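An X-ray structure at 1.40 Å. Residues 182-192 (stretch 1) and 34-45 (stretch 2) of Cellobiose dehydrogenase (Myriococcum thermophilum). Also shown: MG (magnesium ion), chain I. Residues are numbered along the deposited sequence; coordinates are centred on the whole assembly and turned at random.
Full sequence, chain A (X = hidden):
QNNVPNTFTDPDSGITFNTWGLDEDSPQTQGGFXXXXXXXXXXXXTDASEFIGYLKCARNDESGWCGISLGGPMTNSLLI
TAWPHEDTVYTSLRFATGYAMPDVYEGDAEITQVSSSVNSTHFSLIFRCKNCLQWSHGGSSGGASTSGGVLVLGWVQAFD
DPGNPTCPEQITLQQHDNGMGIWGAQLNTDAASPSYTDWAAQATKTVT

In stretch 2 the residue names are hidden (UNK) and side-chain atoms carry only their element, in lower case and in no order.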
# COMPACT_ATOMS: atom_id res chain seq x y z
N ILE A 182 0.29 -11.07 -8.12
CA ILE A 182 1.39 -11.18 -7.15
C ILE A 182 2.70 -11.03 -7.91
O ILE A 182 2.84 -11.60 -9.00
CB ILE A 182 1.38 -12.55 -6.43
CG1 ILE A 182 0.08 -12.73 -5.65
CG2 ILE A 182 2.58 -12.68 -5.48
CD1 ILE A 182 -0.11 -14.14 -5.03
N TRP A 183 3.67 -10.29 -7.34
CA TRP A 183 4.93 -10.13 -8.02
C TRP A 183 6.08 -9.99 -7.02
O TRP A 183 5.86 -9.72 -5.85
CB TRP A 183 4.89 -8.94 -9.00
CG TRP A 183 5.23 -7.57 -8.41
CD1 TRP A 183 6.39 -6.87 -8.59
CD2 TRP A 183 4.39 -6.75 -7.57
NE1 TRP A 183 6.33 -5.67 -7.91
CE2 TRP A 183 5.12 -5.57 -7.28
CE3 TRP A 183 3.10 -6.90 -7.03
CZ2 TRP A 183 4.60 -4.54 -6.48
CZ3 TRP A 183 2.58 -5.89 -6.24
CH2 TRP A 183 3.33 -4.72 -5.97
N GLY A 184 7.30 -10.21 -7.50
CA GLY A 184 8.49 -9.97 -6.72
C GLY A 184 8.95 -8.54 -6.87
O GLY A 184 9.46 -8.14 -7.92
N ALA A 185 8.75 -7.76 -5.82
CA ALA A 185 9.13 -6.35 -5.82
C ALA A 185 10.58 -6.26 -5.35
O ALA A 185 10.87 -6.17 -4.16
CB ALA A 185 8.18 -5.54 -4.92
N GLN A 186 11.50 -6.32 -6.31
CA GLN A 186 12.93 -6.25 -5.99
C GLN A 186 13.32 -4.87 -5.48
O GLN A 186 12.81 -3.86 -5.95
CB GLN A 186 13.78 -6.61 -7.21
CG GLN A 186 13.55 -8.01 -7.74
CD GLN A 186 14.21 -9.04 -6.85
OE1 GLN A 186 14.92 -8.69 -5.91
NE2 GLN A 186 13.98 -10.32 -7.14
N LEU A 187 14.22 -4.86 -4.50
CA LEU A 187 14.69 -3.63 -3.87
C LEU A 187 16.13 -3.34 -4.23
O LEU A 187 16.95 -4.25 -4.29
CB LEU A 187 14.61 -3.78 -2.34
CG LEU A 187 13.23 -4.06 -1.74
CD1 LEU A 187 13.34 -4.49 -0.27
CD2 LEU A 187 12.35 -2.83 -1.86
N ASN A 188 16.45 -2.06 -4.44
CA ASN A 188 17.85 -1.67 -4.60
C ASN A 188 18.17 -0.60 -3.56
O ASN A 188 17.31 -0.27 -2.73
CB ASN A 188 18.19 -1.26 -6.04
CG ASN A 188 17.48 0.00 -6.49
OD1 ASN A 188 17.17 0.88 -5.69
ND2 ASN A 188 17.21 0.10 -7.79
N THR A 189 19.38 -0.07 -3.61
CA THR A 189 19.84 0.84 -2.56
C THR A 189 19.09 2.17 -2.52
O THR A 189 19.15 2.88 -1.51
CB THR A 189 21.37 1.08 -2.63
OG1 THR A 189 21.73 1.56 -3.93
CG2 THR A 189 22.13 -0.20 -2.35
N ASP A 190 18.39 2.52 -3.60
CA ASP A 190 17.59 3.74 -3.60
C ASP A 190 16.45 3.64 -2.59
O ASP A 190 15.90 4.65 -2.16
CB ASP A 190 17.00 4.04 -4.99
CG ASP A 190 18.05 4.35 -6.02
OD1 ASP A 190 19.20 4.70 -5.65
OD2 ASP A 190 17.72 4.25 -7.23
N ALA A 191 16.10 2.41 -2.21
CA ALA A 191 14.96 2.18 -1.34
C ALA A 191 15.25 2.44 0.15
O ALA A 191 14.33 2.47 0.97
CB ALA A 191 14.43 0.76 -1.51
N ALA A 192 16.52 2.62 0.49
CA ALA A 192 16.90 2.75 1.89
C ALA A 192 17.78 3.97 2.01
O ALA A 192 18.80 4.05 1.34
CB ALA A 192 17.66 1.51 2.37
N UNK A 34 0.40 2.09 -9.35
CA UNK A 34 1.79 2.18 -8.89
C UNK A 34 1.87 2.04 -7.38
O UNK A 34 1.07 2.61 -6.65
c UNK A 34 4.00 3.46 -9.02
o UNK A 34 2.33 3.72 -10.72
c UNK A 34 2.50 3.51 -9.31
N UNK A 35 2.85 1.26 -6.94
CA UNK A 35 3.16 1.15 -5.51
C UNK A 35 4.64 1.37 -5.30
O UNK A 35 5.47 0.91 -6.09
c UNK A 35 3.06 -0.40 -3.49
c UNK A 35 2.44 0.38 -2.54
c UNK A 35 3.98 -1.37 -3.08
c UNK A 35 2.75 0.23 -1.17
c UNK A 35 2.74 -0.22 -4.95
c UNK A 35 3.67 -0.73 -0.78
c UNK A 35 4.29 -1.52 -1.73
N UNK A 36 5.00 2.08 -4.24
CA UNK A 36 6.40 2.28 -3.95
C UNK A 36 6.70 2.24 -2.47
O UNK A 36 5.81 2.43 -1.64
N UNK A 37 7.95 2.00 -2.14
CA UNK A 37 8.39 2.03 -0.72
C UNK A 37 9.68 2.82 -0.53
O UNK A 37 10.53 2.86 -1.40
c UNK A 37 8.58 0.61 -0.08
c UNK A 37 7.32 -0.23 -0.26
c UNK A 37 9.81 -0.10 -0.64
N UNK A 38 9.77 3.46 0.64
CA UNK A 38 11.03 3.98 1.19
C UNK A 38 11.22 3.30 2.53
O UNK A 38 10.25 3.16 3.30
c UNK A 38 10.94 5.49 1.35
N UNK A 39 12.46 2.89 2.82
CA UNK A 39 12.74 2.03 3.96
C UNK A 39 13.78 2.61 4.90
O UNK A 39 14.61 3.42 4.50
c UNK A 39 13.09 -1.34 1.96
c UNK A 39 12.38 -0.09 2.47
c UNK A 39 11.08 -0.46 3.13
c UNK A 39 13.26 0.67 3.46
N UNK A 40 13.79 2.14 6.15
CA UNK A 40 14.86 2.52 7.08
C UNK A 40 16.25 2.27 6.48
O UNK A 40 16.41 1.37 5.64
c UNK A 40 12.73 1.35 6.82
c UNK A 40 14.62 1.63 8.28
c UNK A 40 13.11 1.48 8.29
N UNK A 41 17.23 3.05 6.92
CA UNK A 41 18.52 3.11 6.25
C UNK A 41 19.22 1.77 6.14
O UNK A 41 19.96 1.52 5.19
o UNK A 41 19.82 3.61 8.25
c UNK A 41 19.44 4.11 6.97
N UNK A 42 19.00 0.90 7.12
CA UNK A 42 19.67 -0.39 7.13
C UNK A 42 18.80 -1.54 6.65
O UNK A 42 19.16 -2.70 6.86
c UNK A 42 20.20 -0.71 8.53
o UNK A 42 17.94 -0.39 9.27
c UNK A 42 19.09 -0.79 9.57
o UNK A 42 19.36 -1.26 10.70
N UNK A 43 17.68 -1.23 6.01
CA UNK A 43 16.69 -2.25 5.67
C UNK A 43 17.20 -3.38 4.79
O UNK A 43 16.62 -4.45 4.79
c UNK A 43 15.46 -1.61 5.03
N UNK A 44 18.26 -3.16 4.02
CA UNK A 44 18.71 -4.21 3.10
C UNK A 44 19.62 -5.21 3.79
O UNK A 44 19.94 -6.26 3.24
c UNK A 44 19.40 -3.62 1.88
c UNK A 44 18.46 -2.78 1.03
c UNK A 44 19.18 -2.18 -0.17
c UNK A 44 17.33 -3.67 0.58
N UNK A 45 20.02 -4.88 5.02
CA UNK A 45 20.89 -5.75 5.83
C UNK A 45 20.14 -6.34 7.02
O UNK A 45 20.41 -7.47 7.44
o UNK A 45 21.74 -3.85 7.09
c UNK A 45 22.15 -4.98 6.33
c UNK A 45 22.98 -4.50 5.16
MG MG I . 16.57 -8.42 -4.84
O HOH W 1 20.98 3.60 3.99
O HOH W 2 16.92 -6.45 -5.52

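Position 34 has three side-chain atoms. The first carbon carries one oxygen and one carbon, and nothing of stretch 1 is within reach. It is Thr34.

Position 35 has one carbon followed by a ring of six carbons. A ring carbon comes close to the edge of the Trp183 indole, near its plane. The ring has no oxygen, so this is Phe35. Its CD2 lies 4.5 Å from CH2 of Trp183.

Position 36 has no side-chain atoms and makes no contact with stretch 1. It is Gly36.

Position 37 has three carbons, the first carrying the other two. A branch carbon packs on Leu187. Branching at CB without oxygen makes it Val37. Its CG2 lies 3.9 Å from CD2 of Leu187.

Position 38 has a single side-chain carbon. Its carbonyl carbon C is 3.6 Å from O of Ala191. It is Ala38.

Position 39 has four carbons, forked at the second. A branch carbon packs on Leu187 and Ala191. The late fork marks Leu39. Its CD1 is 3.9 Å from CD1 of Leu187 and 4.3 Å from CB of Ala191.

Position 40 has three carbons that close a ring onto the backbone N. Its CA-to-CB bond points away from stretch 1, but its O is 3.5 Å from CB of Ala192. It is Pro40.

Position 41 has one carbon and then one oxygen. The CA-to-CB bond points away; the backbone O makes the contact, 3.6 Å from CB of Ala192. It is Ser41.

Position 42 has two carbons, the second carrying two oxygens. It does not touch stretch 1. This carboxylate is Asp42.

Position 43 has one carbon and makes no contact with stretch 1. It is Ala43. A type I turn runs from Pro40 to here, closed by N of Ala43 bonding to O of Pro40 at 2.9 Å.

Position 44 again has four carbons forked at the second. Its branch carbons reach Leu187, Asn188 and Thr189. It is Leu44. Its CD2 is 4.0 Å from CB of Leu187, and its CD1 is 3.7 Å from O of Asn188 and 3.9 Å from CA of Thr189.

Position 45 has one carbon carrying an oxygen and a carbon, with stretch 1 out of reach. It is Thr45. Its OG1 donates to O of Asp42 at 2.8 Å, within its own stretch.

The contact is mostly apolar. Leu187 packs against Val37, Leu39 and Leu44. One direct hydrogen bond joins the stretches, from N of Leu39 to O of Ala191 at 2.7 Å. Beside it, CA of Ala192 approaches O of Leu39 at 3.5 Å in a CA-H...O contact, so the backbones meet in a single bridge. Water 1 adds a link, donating to O of Ser41 at 2.6 Å and weakly to O of Ala192 at 3.5 Å.

Stretch 2 (34-45) TFGVALPSDALT
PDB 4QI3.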